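Local coordinates for probable transcriptional regulatory protein NarL (Mycobacterium tuberculosis, PDB 3EUL), which probably acts, through the receiver domain described here, as the NarS-phosphorylated regulator that binds promoters of aerobic nitrate metabolism genes, at residues Arg33-Ser38 and Thr123-Ala128; Leu56-Leu61 and Tyr86-Arg91; Leu67-Pro72 and Leu94-Asp99; Asp75-Ala80 and Tyr105-Gln110. All blocks are in the same frame, centred on the assembly; numbering follows the deposited sequence.

Contact 1: Arg33-Ser38 and Thr123-Ala128; sequences RALSLS and TEIVKA
V126 presents both of its methyl groups to the end of the helix that carries A34, L35 and S38. Its CG1 stands anti to the backbone N (chi1 166°) and reaches S38 CB at 3.9 Å. CG2, beside the backbone N, lies against the same S38 CB and also meets the carbonyl oxygen of A34, with 3.6 Å between V126 CG2 and A34 O. This is a van der Waals approach of a methyl to a backbone acceptor that also receives a weak bond from S38 N.

L35 meets the same valine through CD2, which touches V126 at two points, CA and CG2, each 4.1 Å away; the two side chains run alongside one another with opposed directions. The same CD2 makes a looser contact with I125 CG2, 4.4 Å away.

S38 is held by its own helix. Its OG sits between the backbone N and the carbonyl carbon (chi1 76°), which turns it back to L35 O at 2.7 Å, in the plane of that carbonyl. L35 O thus takes S38 OG and S38 N together, while S38 OG also bonds to S40 N, and CB is left facing the valine. No hydrogen bond joins the segments.

The local axes of 33-38 and 123-128 cross at -72°, 9.3 Å apart at their closest. Beneath the crossing, L35 also packs on V129 and on V18, V20, V41 and V43 of strands 16-21 and 41-47, so that both helices rest on one face of the parallel sheet.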
loop_
_atom_site.group_PDB
_atom_site.type_symbol
_atom_site.label_atom_id
_atom_site.label_comp_id
_atom_site.label_asym_id
_atom_site.label_seq_id
_atom_site.Cartn_x
_atom_site.Cartn_y
_atom_site.Cartn_z
ATOM N N ARG A 33 0.434 5.957 -11.954
ATOM C CA ARG A 33 -0.314 6.343 -13.153
ATOM C C ARG A 33 -1.696 5.712 -13.224
ATOM O O ARG A 33 -2.673 6.411 -13.518
ATOM C CB ARG A 33 0.469 6.006 -14.411
ATOM C CG ARG A 33 0.127 6.906 -15.553
ATOM C CD ARG A 33 1.306 7.009 -16.461
ATOM N NE ARG A 33 0.981 7.424 -17.817
ATOM C CZ ARG A 33 0.349 6.656 -18.702
ATOM N NH1 ARG A 33 -0.086 5.426 -18.388
ATOM N NH2 ARG A 33 0.134 7.120 -19.912
ATOM N N ALA A 34 -1.781 4.414 -12.980
ATOM C CA ALA A 34 -3.091 3.708 -12.874
ATOM C C ALA A 34 -4.047 4.395 -11.919
ATOM O O ALA A 34 -5.227 4.618 -12.244
ATOM C CB ALA A 34 -2.908 2.261 -12.424
ATOM N N LEU A 35 -3.559 4.709 -10.712
ATOM C CA LEU A 35 -4.421 5.348 -9.723
ATOM C C LEU A 35 -4.829 6.763 -10.167
ATOM O O LEU A 35 -6.011 7.127 -10.137
ATOM C CB LEU A 35 -3.730 5.343 -8.345
ATOM C CG LEU A 35 -3.418 3.980 -7.732
ATOM C CD1 LEU A 35 -2.615 4.107 -6.393
ATOM C CD2 LEU A 35 -4.680 3.174 -7.563
ATOM N N SER A 36 -3.856 7.548 -10.602
ATOM C CA SER A 36 -4.086 8.923 -10.989
ATOM C C SER A 36 -5.022 9.026 -12.200
ATOM O O SER A 36 -5.914 9.879 -12.235
ATOM C CB SER A 36 -2.729 9.597 -11.276
ATOM O OG SER A 36 -1.979 9.711 -10.064
ATOM N N LEU A 37 -4.830 8.141 -13.172
ATOM C CA LEU A 37 -5.636 8.145 -14.389
ATOM C C LEU A 37 -7.053 7.592 -14.191
ATOM O O LEU A 37 -7.878 7.790 -15.063
ATOM C CB LEU A 37 -4.927 7.384 -15.508
ATOM C CG LEU A 37 -3.699 8.087 -16.087
ATOM C CD1 LEU A 37 -3.098 7.236 -17.232
ATOM C CD2 LEU A 37 -4.010 9.478 -16.598
ATOM N N SER A 38 -7.324 6.943 -13.045
ATOM C CA SER A 38 -8.673 6.470 -12.703
ATOM C C SER A 38 -9.616 7.651 -12.529
ATOM O O SER A 38 -10.780 7.532 -12.757
ATOM C CB SER A 38 -8.682 5.642 -11.417
ATOM O OG SER A 38 -8.577 6.461 -10.243
ATOM N N THR A 123 -7.121 -2.135 -13.693
ATOM C CA THR A 123 -8.443 -1.950 -13.067
ATOM C C THR A 123 -8.531 -2.722 -11.742
ATOM O O THR A 123 -9.133 -2.230 -10.799
ATOM C CB THR A 123 -9.639 -2.316 -13.998
ATOM O OG1 THR A 123 -9.531 -3.678 -14.389
ATOM C CG2 THR A 123 -9.713 -1.397 -15.263
ATOM N N GLU A 124 -7.902 -3.892 -11.668
ATOM C CA GLU A 124 -7.808 -4.650 -10.408
ATOM C C GLU A 124 -7.182 -3.869 -9.248
ATOM O O GLU A 124 -7.696 -3.902 -8.157
ATOM C CB GLU A 124 -7.027 -5.947 -10.596
ATOM C CG GLU A 124 -7.827 -7.066 -11.250
ATOM C CD GLU A 124 -6.992 -8.300 -11.492
ATOM O OE1 GLU A 124 -5.755 -8.179 -11.654
ATOM O OE2 GLU A 124 -7.577 -9.393 -11.555
ATOM N N ILE A 125 -6.081 -3.161 -9.494
ATOM C CA ILE A 125 -5.420 -2.379 -8.435
ATOM C C ILE A 125 -6.225 -1.174 -8.020
ATOM O O ILE A 125 -6.322 -0.870 -6.817
ATOM C CB ILE A 125 -4.019 -1.937 -8.879
ATOM C CG1 ILE A 125 -3.145 -3.169 -9.088
ATOM C CG2 ILE A 125 -3.386 -1.028 -7.846
ATOM C CD1 ILE A 125 -2.227 -3.051 -10.259
ATOM N N VAL A 126 -6.813 -0.481 -8.995
ATOM C CA VAL A 126 -7.674 0.643 -8.677
ATOM C C VAL A 126 -8.811 0.128 -7.808
ATOM O O VAL A 126 -9.089 0.692 -6.758
ATOM C CB VAL A 126 -8.238 1.326 -9.927
ATOM C CG1 VAL A 126 -9.408 2.283 -9.586
ATOM C CG2 VAL A 126 -7.124 2.055 -10.674
ATOM N N LYS A 127 -9.474 -0.934 -8.250
ATOM C CA LYS A 127 -10.590 -1.475 -7.496
ATOM C C LYS A 127 -10.185 -1.937 -6.080
ATOM O O LYS A 127 -10.902 -1.692 -5.116
ATOM C CB LYS A 127 -11.260 -2.611 -8.271
ATOM C CG LYS A 127 -12.312 -3.343 -7.456
ATOM C CD LYS A 127 -13.089 -4.357 -8.276
ATOM C CE LYS A 127 -14.017 -5.194 -7.371
ATOM N NZ LYS A 127 -14.926 -4.269 -6.618
ATOM N N ALA A 128 -9.047 -2.597 -5.972
ATOM C CA ALA A 128 -8.515 -2.999 -4.655
ATOM C C ALA A 128 -8.303 -1.822 -3.723
ATOM O O ALA A 128 -8.688 -1.862 -2.542
ATOM C CB ALA A 128 -7.230 -3.793 -4.817
#

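Contact 2: Leu56-Leu61 and Tyr86-Arg91; sequences LIKAHL and YELPTR
The hydroxyl OG1 of T90 is hydrogen-bonded to the carbonyl oxygen of P62, just past the helix that carries I57, and at the same time touches the I57 methyl CG2 at 3.6 Å. OG1 stands anti to the carbonyl carbon of T90 (chi1 -58°), beside the backbone N, which aims it at the turn leaving the helix; L61 C is 3.9 Å from T90 OG1. I57 CG2 is shared: besides the hydroxyl it meets L88 CD1 at 3.7 Å, and both L88 and T90 cross the isoleucine obliquely.

The two methyls of L88 divide their partners. CD1 goes to I57 and to the aliphatic part of K58, with K58 CG 4.1 Å from L88 CD1, whereas CD2 meets L61 CD1 at 4.2 Å, those two side chains crossing at about a right angle. L61, which leaves the helix with positive phi, also lays its CG against P89, 4.3 Å from CD of the proline ring. K58 bends at chi3, and its NZ forms a salt bridge with E55 on its own helix.

Apart from the hydroxyl of T90, the seam is made of aliphatic groups: leucine and isoleucine branches, the K58 stem and the P89 ring. No hydrogen bond links the two segments directly. The hydrogen bond from T90 to P62 ties the threonine to the loop after helix 50-60, while apolar packing makes up the rest, with its buried part around I57 and its outer edge at L61 and P89.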
loop_
_atom_site.group_PDB
_atom_site.type_symbol
_atom_site.label_atom_id
_atom_site.label_comp_id
_atom_site.label_asym_id
_atom_site.label_seq_id
_atom_site.Cartn_x
_atom_site.Cartn_y
_atom_site.Cartn_z
ATOM N N LEU A 56 5.624 9.088 5.622
ATOM C CA LEU A 56 4.619 9.703 4.779
ATOM C C LEU A 56 3.214 9.400 5.265
ATOM O O LEU A 56 2.307 10.238 5.151
ATOM C CB LEU A 56 4.730 9.223 3.334
ATOM C CG LEU A 56 5.833 9.772 2.442
ATOM C CD1 LEU A 56 5.804 8.996 1.158
ATOM C CD2 LEU A 56 5.692 11.268 2.133
ATOM N N ILE A 57 3.024 8.179 5.772
ATOM C CA ILE A 57 1.730 7.793 6.331
ATOM C C ILE A 57 1.428 8.656 7.564
ATOM O O ILE A 57 0.307 9.155 7.717
ATOM C CB ILE A 57 1.674 6.264 6.637
ATOM C CG1 ILE A 57 1.720 5.464 5.323
ATOM C CG2 ILE A 57 0.413 5.887 7.444
ATOM C CD1 ILE A 57 2.054 3.975 5.491
ATOM N N LYS A 58 2.417 8.863 8.427
ATOM C CA LYS A 58 2.194 9.722 9.601
ATOM C C LYS A 58 1.819 11.148 9.202
ATOM O O LYS A 58 0.966 11.749 9.830
ATOM C CB LYS A 58 3.404 9.736 10.544
ATOM C CG LYS A 58 3.693 8.369 11.207
ATOM C CD LYS A 58 4.803 8.419 12.233
ATOM C CE LYS A 58 6.095 8.904 11.614
ATOM N NZ LYS A 58 7.208 8.977 12.621
ATOM N N ALA A 59 2.449 11.676 8.158
ATOM C CA ALA A 59 2.221 13.061 7.736
ATOM C C ALA A 59 0.918 13.255 6.960
ATOM O O ALA A 59 0.177 14.203 7.216
ATOM C CB ALA A 59 3.396 13.564 6.904
ATOM N N HIS A 60 0.652 12.380 6.003
ATOM C CA HIS A 60 -0.467 12.571 5.090
ATOM C C HIS A 60 -1.747 11.913 5.555
ATOM O O HIS A 60 -2.813 12.290 5.109
ATOM C CB HIS A 60 -0.109 12.064 3.707
ATOM C CG HIS A 60 0.937 12.876 3.039
ATOM N ND1 HIS A 60 0.653 14.064 2.394
ATOM C CD2 HIS A 60 2.266 12.672 2.899
ATOM C CE1 HIS A 60 1.778 14.570 1.919
ATOM N NE2 HIS A 60 2.766 13.738 2.197
ATOM N N LEU A 61 -1.643 10.957 6.487
ATOM C CA LEU A 61 -2.809 10.225 7.019
ATOM C C LEU A 61 -3.691 9.807 5.839
ATOM O O LEU A 61 -4.872 10.117 5.783
ATOM C CB LEU A 61 -3.615 11.058 8.026
ATOM C CG LEU A 61 -3.343 11.060 9.537
ATOM C CD1 LEU A 61 -1.942 10.663 9.926
ATOM C CD2 LEU A 61 -3.729 12.389 10.106
ATOM N N TYR A 86 0.318 2.595 16.126
ATOM C CA TYR A 86 0.072 4.042 16.234
ATOM C C TYR A 86 -1.403 4.440 16.153
ATOM O O TYR A 86 -1.725 5.607 16.273
ATOM C CB TYR A 86 0.788 4.794 15.107
ATOM C CG TYR A 86 2.252 5.047 15.332
ATOM C CD1 TYR A 86 2.669 5.986 16.261
ATOM C CD2 TYR A 86 3.228 4.385 14.579
ATOM C CE1 TYR A 86 4.019 6.251 16.459
ATOM C CE2 TYR A 86 4.580 4.630 14.775
ATOM C CZ TYR A 86 4.971 5.570 15.715
ATOM O OH TYR A 86 6.306 5.855 15.937
ATOM N N GLU A 87 -2.279 3.484 15.864
ATOM C CA GLU A 87 -3.701 3.728 15.687
ATOM C C GLU A 87 -4.005 4.783 14.638
ATOM O O GLU A 87 -4.922 5.577 14.818
ATOM C CB GLU A 87 -4.342 4.112 17.032
ATOM C CG GLU A 87 -3.977 3.122 18.156
ATOM C CD GLU A 87 -4.722 3.372 19.445
ATOM O OE1 GLU A 87 -4.461 4.417 20.082
ATOM O OE2 GLU A 87 -5.535 2.505 19.838
ATOM N N LEU A 88 -3.241 4.788 13.547
ATOM C CA LEU A 88 -3.518 5.679 12.420
ATOM C C LEU A 88 -4.730 5.173 11.604
ATOM O O LEU A 88 -4.977 3.983 11.551
ATOM C CB LEU A 88 -2.287 5.808 11.539
ATOM C CG LEU A 88 -0.987 6.333 12.158
ATOM C CD1 LEU A 88 0.097 6.365 11.085
ATOM C CD2 LEU A 88 -1.130 7.723 12.800
ATOM N N PRO A 89 -5.487 6.075 10.982
ATOM C CA PRO A 89 -6.659 5.627 10.241
ATOM C C PRO A 89 -6.347 4.871 8.935
ATOM O O PRO A 89 -7.234 4.238 8.335
ATOM C CB PRO A 89 -7.406 6.941 9.945
ATOM C CG PRO A 89 -6.357 8.001 9.994
ATOM C CD PRO A 89 -5.347 7.545 10.979
ATOM N N THR A 90 -5.090 4.877 8.532
ATOM C CA THR A 90 -4.695 4.335 7.245
ATOM C C THR A 90 -4.804 2.822 7.137
ATOM O O THR A 90 -4.310 2.120 7.994
ATOM C CB THR A 90 -3.242 4.731 6.978
ATOM O OG1 THR A 90 -3.168 6.166 7.006
ATOM C CG2 THR A 90 -2.811 4.220 5.595
ATOM N N ARG A 91 -5.369 2.328 6.037
ATOM C CA ARG A 91 -5.359 0.885 5.743
ATOM C C ARG A 91 -4.179 0.572 4.880
ATOM O O ARG A 91 -3.960 1.242 3.878
ATOM C CB ARG A 91 -6.641 0.482 5.058
ATOM C CG ARG A 91 -7.778 0.537 6.043
ATOM C CD ARG A 91 -9.118 0.265 5.455
ATOM N NE ARG A 91 -9.346 -1.071 4.881
ATOM C CZ ARG A 91 -9.330 -2.256 5.506
ATOM N NH1 ARG A 91 -8.974 -2.396 6.778
ATOM N NH2 ARG A 91 -9.624 -3.352 4.802
#

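Contact 3: Leu67-Pro72 and Leu94-Asp99; sequences LDYRMP and LISAHD
L67 and I95 are joined by the first rung of a parallel strand pair, with I95 N giving to L67 O at 3.0 Å. The second rung follows as Y69 N bonds to I95 O at 2.8 Å. On one face L94 CD2 packs on L67 CB at 4.0 Å, and L94 CD1 approaches the edge of the Y69 ring, 3.8 Å from Y69 CD1. Y69 CB rests on S96 CB.

D68 points to the opposite face, with its CG anti to the backbone N (chi1 180°). A water donates to D68 OD1, accepts from R70 N and lies 2.7 Å from S96 OG, so it bridges the two strand ends. S96 OG is itself positioned by H98 N, 3.0 Å away, in an ST turn. Farther out, R70 CG meets the edge of the H98 ring.

D68 is, by similarity, the phosphorylated aspartate, unmodified here; the D22 side chain touches it, and K118 makes a long, weak ion pair with it, an arrangement familiar from CheY-like receivers. Strands 64-68 and 91-96 are neighbours in a beta-alpha-beta crossover: L67 packs on V79 of its helix 76-85, and L94 reaches A107 of helix 101-109 and F115 of strand 114-117.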
loop_
_atom_site.group_PDB
_atom_site.type_symbol
_atom_site.label_atom_id
_atom_site.label_comp_id
_atom_site.label_asym_id
_atom_site.label_seq_id
_atom_site.Cartn_x
_atom_site.Cartn_y
_atom_site.Cartn_z
ATOM N N LEU A 67 1.719 -0.693 -0.522
ATOM C CA LEU A 67 3.149 -0.866 -0.291
ATOM C C LEU A 67 3.691 -2.228 -0.722
ATOM O O LEU A 67 3.079 -3.269 -0.467
ATOM C CB LEU A 67 3.435 -0.747 1.190
ATOM C CG LEU A 67 2.976 0.510 1.909
ATOM C CD1 LEU A 67 3.375 0.430 3.377
ATOM C CD2 LEU A 67 3.571 1.717 1.222
ATOM N N ASP A 68 4.836 -2.226 -1.390
ATOM C CA ASP A 68 5.495 -3.488 -1.709
ATOM C C ASP A 68 5.784 -4.229 -0.418
ATOM O O ASP A 68 6.203 -3.627 0.562
ATOM C CB ASP A 68 6.766 -3.197 -2.513
ATOM C CG ASP A 68 7.548 -4.434 -2.899
ATOM O OD1 ASP A 68 6.985 -5.490 -3.216
ATOM O OD2 ASP A 68 8.783 -4.308 -2.911
ATOM N N TYR A 69 5.576 -5.538 -0.397
ATOM C CA TYR A 69 5.904 -6.316 0.790
ATOM C C TYR A 69 7.406 -6.174 1.137
ATOM O O TYR A 69 7.750 -5.988 2.283
ATOM C CB TYR A 69 5.487 -7.781 0.612
ATOM C CG TYR A 69 5.885 -8.627 1.762
ATOM C CD1 TYR A 69 5.332 -8.441 3.004
ATOM C CD2 TYR A 69 6.849 -9.615 1.618
ATOM C CE1 TYR A 69 5.719 -9.219 4.079
ATOM C CE2 TYR A 69 7.241 -10.389 2.680
ATOM C CZ TYR A 69 6.699 -10.184 3.901
ATOM O OH TYR A 69 7.055 -11.003 4.951
ATOM N N ARG A 70 8.266 -6.203 0.137
ATOM C CA ARG A 70 9.707 -6.144 0.337
ATOM C C ARG A 70 10.313 -4.757 0.121
ATOM O O ARG A 70 11.260 -4.567 -0.633
ATOM C CB ARG A 70 10.409 -7.195 -0.525
ATOM C CG ARG A 70 10.268 -8.607 0.079
ATOM C CD ARG A 70 11.463 -8.961 0.954
ATOM N NE ARG A 70 12.596 -9.175 0.060
ATOM C CZ ARG A 70 13.778 -9.684 0.380
ATOM N NH1 ARG A 70 14.063 -10.056 1.616
ATOM N NH2 ARG A 70 14.695 -9.795 -0.570
ATOM N N MET A 71 9.800 -3.776 0.826
ATOM C CA MET A 71 10.468 -2.481 0.825
ATOM C C MET A 71 11.750 -2.599 1.641
ATOM O O MET A 71 11.752 -3.282 2.650
ATOM C CB MET A 71 9.563 -1.447 1.399
ATOM C CG MET A 71 8.521 -0.987 0.372
ATOM S SD MET A 71 7.484 0.182 1.147
ATOM C CE MET A 71 7.124 -0.706 2.666
ATOM N N PRO A 72 12.827 -1.907 1.223
ATOM C CA PRO A 72 14.025 -1.897 2.051
ATOM C C PRO A 72 13.827 -1.159 3.383
ATOM O O PRO A 72 12.947 -0.290 3.507
ATOM C CB PRO A 72 15.059 -1.164 1.189
ATOM C CG PRO A 72 14.434 -0.988 -0.155
ATOM C CD PRO A 72 12.983 -1.070 0.024
ATOM N N LEU A 94 -0.858 -4.522 0.974
ATOM C CA LEU A 94 0.463 -4.942 0.485
ATOM C C LEU A 94 0.337 -5.561 -0.910
ATOM O O LEU A 94 -0.699 -6.126 -1.289
ATOM C CB LEU A 94 1.167 -5.922 1.446
ATOM C CG LEU A 94 1.444 -5.448 2.871
ATOM C CD1 LEU A 94 2.081 -6.563 3.764
ATOM C CD2 LEU A 94 2.260 -4.116 2.913
ATOM N N ILE A 95 1.410 -5.440 -1.667
ATOM C CA ILE A 95 1.510 -6.049 -2.975
ATOM C C ILE A 95 2.872 -6.719 -3.075
ATOM O O ILE A 95 3.869 -6.206 -2.575
ATOM C CB ILE A 95 1.251 -4.994 -4.079
ATOM C CG1 ILE A 95 1.100 -5.649 -5.454
ATOM C CG2 ILE A 95 2.353 -3.859 -4.050
ATOM C CD1 ILE A 95 0.362 -4.766 -6.464
ATOM N N SER A 96 2.930 -7.875 -3.735
ATOM C CA SER A 96 4.193 -8.564 -3.854
ATOM C C SER A 96 4.234 -9.524 -5.027
ATOM O O SER A 96 3.204 -9.994 -5.511
ATOM C CB SER A 96 4.463 -9.356 -2.567
ATOM O OG SER A 96 5.809 -9.782 -2.544
ATOM N N ALA A 97 5.448 -9.818 -5.464
ATOM C CA ALA A 97 5.678 -10.949 -6.358
ATOM C C ALA A 97 5.724 -12.299 -5.594
ATOM O O ALA A 97 5.594 -13.327 -6.224
ATOM C CB ALA A 97 6.944 -10.711 -7.194
ATOM N N HIS A 98 5.912 -12.297 -4.266
ATOM C CA HIS A 98 5.859 -13.530 -3.405
ATOM C C HIS A 98 4.412 -13.748 -2.988
ATOM O O HIS A 98 3.777 -12.811 -2.546
ATOM C CB HIS A 98 6.658 -13.411 -2.062
ATOM C CG HIS A 98 8.116 -13.063 -2.208
ATOM N ND1 HIS A 98 9.032 -13.889 -2.831
ATOM C CD2 HIS A 98 8.820 -11.986 -1.776
ATOM C CE1 HIS A 98 10.228 -13.326 -2.800
ATOM N NE2 HIS A 98 10.126 -12.168 -2.174
ATOM N N ASP A 99 3.884 -14.967 -3.080
ATOM C CA ASP A 99 2.543 -15.209 -2.522
ATOM C C ASP A 99 2.437 -16.439 -1.626
ATOM O O ASP A 99 1.370 -17.066 -1.558
ATOM C CB ASP A 99 1.493 -15.292 -3.625
ATOM C CG ASP A 99 1.674 -16.469 -4.500
ATOM O OD1 ASP A 99 2.755 -16.577 -5.127
ATOM O OD2 ASP A 99 0.737 -17.296 -4.570
HETATM O O HOH W 1 7.623 -7.746 -2.333
#

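Contact 4: Asp75-Ala80 and Tyr105-Gln110; sequences DGAQVA and YQALQQ
A77 and A107 bring their two helices close, with CA atoms 5.1 Å apart. Residues 76-80 form the first turn and a half of helix 76-85, whereas 105-109 close helix 101-109 and Q110 has already left it. The backbones come near enough that the carbonyl oxygen of Q110 lies 3.5 Å from A80 C.

Small side chains permit this. A77 CB points at the other helix and meets A107 at both CA, 4.1 Å away, and CB. Q110 reaches over from the end of its helix: CG stands anti to the carbonyl carbon (chi1 -69°) and the chain then bends at chi2, bringing the terminal amide beside A77. Q110 CB and CD each lie 3.7 Å from A77 O, so the side chain lies against this carbonyl. The amide ends of Q106 and Q110 are probably turned over in the model and cannot be read atom by atom.

The start of helix 76-85 is ordered by a capping box. D75 OD1, at the N-cap, accepts from Q78 N at 2.9 Å, from the syn side and 34° out of the carboxylate plane, and more weakly from A77 N; Q78 OE1 returns the bond by accepting from D75 N at 3.0 Å, in the plane of its amide carbonyl.

The two helices lie side by side on one face of the sheet. Beneath them A80 packs on V92 and A107 on L94, both of strand 91-96, while A77 touches Y69 and Q109 O is hydrogen-bonded to R84 farther along helix 76-85.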
loop_
_atom_site.group_PDB
_atom_site.type_symbol
_atom_site.label_atom_id
_atom_site.label_comp_id
_atom_site.label_asym_id
_atom_site.label_seq_id
_atom_site.Cartn_x
_atom_site.Cartn_y
_atom_site.Cartn_z
ATOM N N ASP A 75 9.992 -3.624 6.104
ATOM C CA ASP A 75 9.178 -4.271 5.108
ATOM C C ASP A 75 7.725 -3.869 5.252
ATOM O O ASP A 75 7.366 -3.198 6.228
ATOM C CB ASP A 75 9.379 -5.808 5.090
ATOM C CG ASP A 75 8.778 -6.544 6.280
ATOM O OD1 ASP A 75 7.609 -6.316 6.687
ATOM O OD2 ASP A 75 9.490 -7.470 6.745
ATOM N N GLY A 76 6.917 -4.249 4.273
ATOM C CA GLY A 76 5.489 -3.892 4.248
ATOM C C GLY A 76 4.689 -4.302 5.476
ATOM O O GLY A 76 3.793 -3.573 5.905
ATOM N N ALA A 77 4.982 -5.466 6.049
ATOM C CA ALA A 77 4.258 -5.947 7.257
ATOM C C ALA A 77 4.673 -5.219 8.515
ATOM O O ALA A 77 3.828 -5.009 9.393
ATOM C CB ALA A 77 4.424 -7.473 7.444
ATOM N N GLN A 78 5.965 -4.878 8.625
ATOM C CA GLN A 78 6.459 -4.026 9.712
ATOM C C GLN A 78 5.793 -2.646 9.676
ATOM O O GLN A 78 5.373 -2.128 10.716
ATOM C CB GLN A 78 7.980 -3.875 9.677
ATOM C CG GLN A 78 8.693 -5.184 9.746
ATOM C CD GLN A 78 10.189 -5.017 9.803
ATOM O OE1 GLN A 78 10.821 -4.674 8.812
ATOM N NE2 GLN A 78 10.765 -5.264 10.975
ATOM N N VAL A 79 5.663 -2.068 8.498
ATOM C CA VAL A 79 4.944 -0.805 8.391
ATOM C C VAL A 79 3.490 -0.988 8.776
ATOM O O VAL A 79 2.973 -0.163 9.530
ATOM C CB VAL A 79 5.012 -0.173 6.970
ATOM C CG1 VAL A 79 4.183 1.151 6.904
ATOM C CG2 VAL A 79 6.435 0.074 6.528
ATOM N N ALA A 80 2.826 -2.036 8.260
ATOM C CA ALA A 80 1.425 -2.317 8.649
ATOM C C ALA A 80 1.253 -2.442 10.173
ATOM O O ALA A 80 0.311 -1.885 10.776
ATOM C CB ALA A 80 0.884 -3.539 7.948
ATOM N N TYR A 105 -0.327 -14.874 5.472
ATOM C CA TYR A 105 -0.979 -15.027 6.756
ATOM C C TYR A 105 -0.326 -14.158 7.840
ATOM O O TYR A 105 -1.017 -13.554 8.642
ATOM C CB TYR A 105 -0.942 -16.504 7.189
ATOM C CG TYR A 105 -1.746 -16.821 8.426
ATOM C CD1 TYR A 105 -3.118 -17.095 8.356
ATOM C CD2 TYR A 105 -1.140 -16.876 9.665
ATOM C CE1 TYR A 105 -3.828 -17.413 9.460
ATOM C CE2 TYR A 105 -1.863 -17.211 10.795
ATOM C CZ TYR A 105 -3.209 -17.450 10.695
ATOM O OH TYR A 105 -3.945 -17.768 11.828
ATOM N N GLN A 106 0.997 -14.162 7.901
ATOM C CA GLN A 106 1.713 -13.395 8.925
ATOM C C GLN A 106 1.545 -11.895 8.727
ATOM O O GLN A 106 1.441 -11.141 9.701
ATOM C CB GLN A 106 3.215 -13.721 8.896
ATOM C CG GLN A 106 3.992 -13.355 10.181
ATOM C CD GLN A 106 4.041 -11.852 10.507
ATOM O OE1 GLN A 106 4.420 -11.007 9.686
ATOM N NE2 GLN A 106 3.696 -11.526 11.755
ATOM N N ALA A 107 1.524 -11.460 7.473
ATOM C CA ALA A 107 1.293 -10.052 7.158
ATOM C C ALA A 107 -0.084 -9.582 7.589
ATOM O O ALA A 107 -0.198 -8.531 8.236
ATOM C CB ALA A 107 1.502 -9.813 5.635
ATOM N N LEU A 108 -1.105 -10.408 7.324
ATOM C CA LEU A 108 -2.482 -10.115 7.743
ATOM C C LEU A 108 -2.592 -10.108 9.264
ATOM O O LEU A 108 -3.290 -9.288 9.849
ATOM C CB LEU A 108 -3.463 -11.134 7.122
ATOM C CG LEU A 108 -3.547 -11.115 5.583
ATOM C CD1 LEU A 108 -4.361 -12.300 5.077
ATOM C CD2 LEU A 108 -4.138 -9.769 5.101
ATOM N N GLN A 109 -1.892 -11.020 9.906
ATOM C CA GLN A 109 -1.769 -11.017 11.355
ATOM C C GLN A 109 -1.110 -9.742 11.880
ATOM O O GLN A 109 -1.528 -9.283 12.942
ATOM C CB GLN A 109 -1.001 -12.235 11.872
ATOM C CG GLN A 109 -1.622 -13.601 11.475
ATOM C CD GLN A 109 -2.917 -13.960 12.202
ATOM O OE1 GLN A 109 -3.989 -14.002 11.592
ATOM N NE2 GLN A 109 -2.810 -14.310 13.479
ATOM N N GLN A 110 -0.136 -9.170 11.161
ATOM C CA GLN A 110 0.527 -7.879 11.558
ATOM C C GLN A 110 -0.343 -6.620 11.195
ATOM O O GLN A 110 0.041 -5.472 11.447
ATOM C CB GLN A 110 1.951 -7.723 10.960
ATOM C CG GLN A 110 3.121 -8.644 11.460
ATOM C CD GLN A 110 4.585 -7.990 11.460
ATOM O OE1 GLN A 110 5.529 -8.427 10.755
ATOM N NE2 GLN A 110 4.762 -6.963 12.308
#

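All four contacts belong to one receiver domain, with contact 3 in its parallel sheet at the probable phosphorylation site, D68. Contact 4 is nearest to it, centres about 10 Å apart: Y69 O probably accepts from G76 N at 2.8 Å, tying the loop after strand 64-68 to the start of helix 76-85. The centre of contact 2 is about 19 Å from that of contact 3, on the opposite side of the chain's centre, yet contact 2 reaches contact 4 through I57 CD1 and V79 CG1, 3.8 Å apart. Contact 1 touches none of the others; its centre is about 17 Å from that of contact 3 and about 23 Å from that of contact 4, and its segments enclose all the others in sequence.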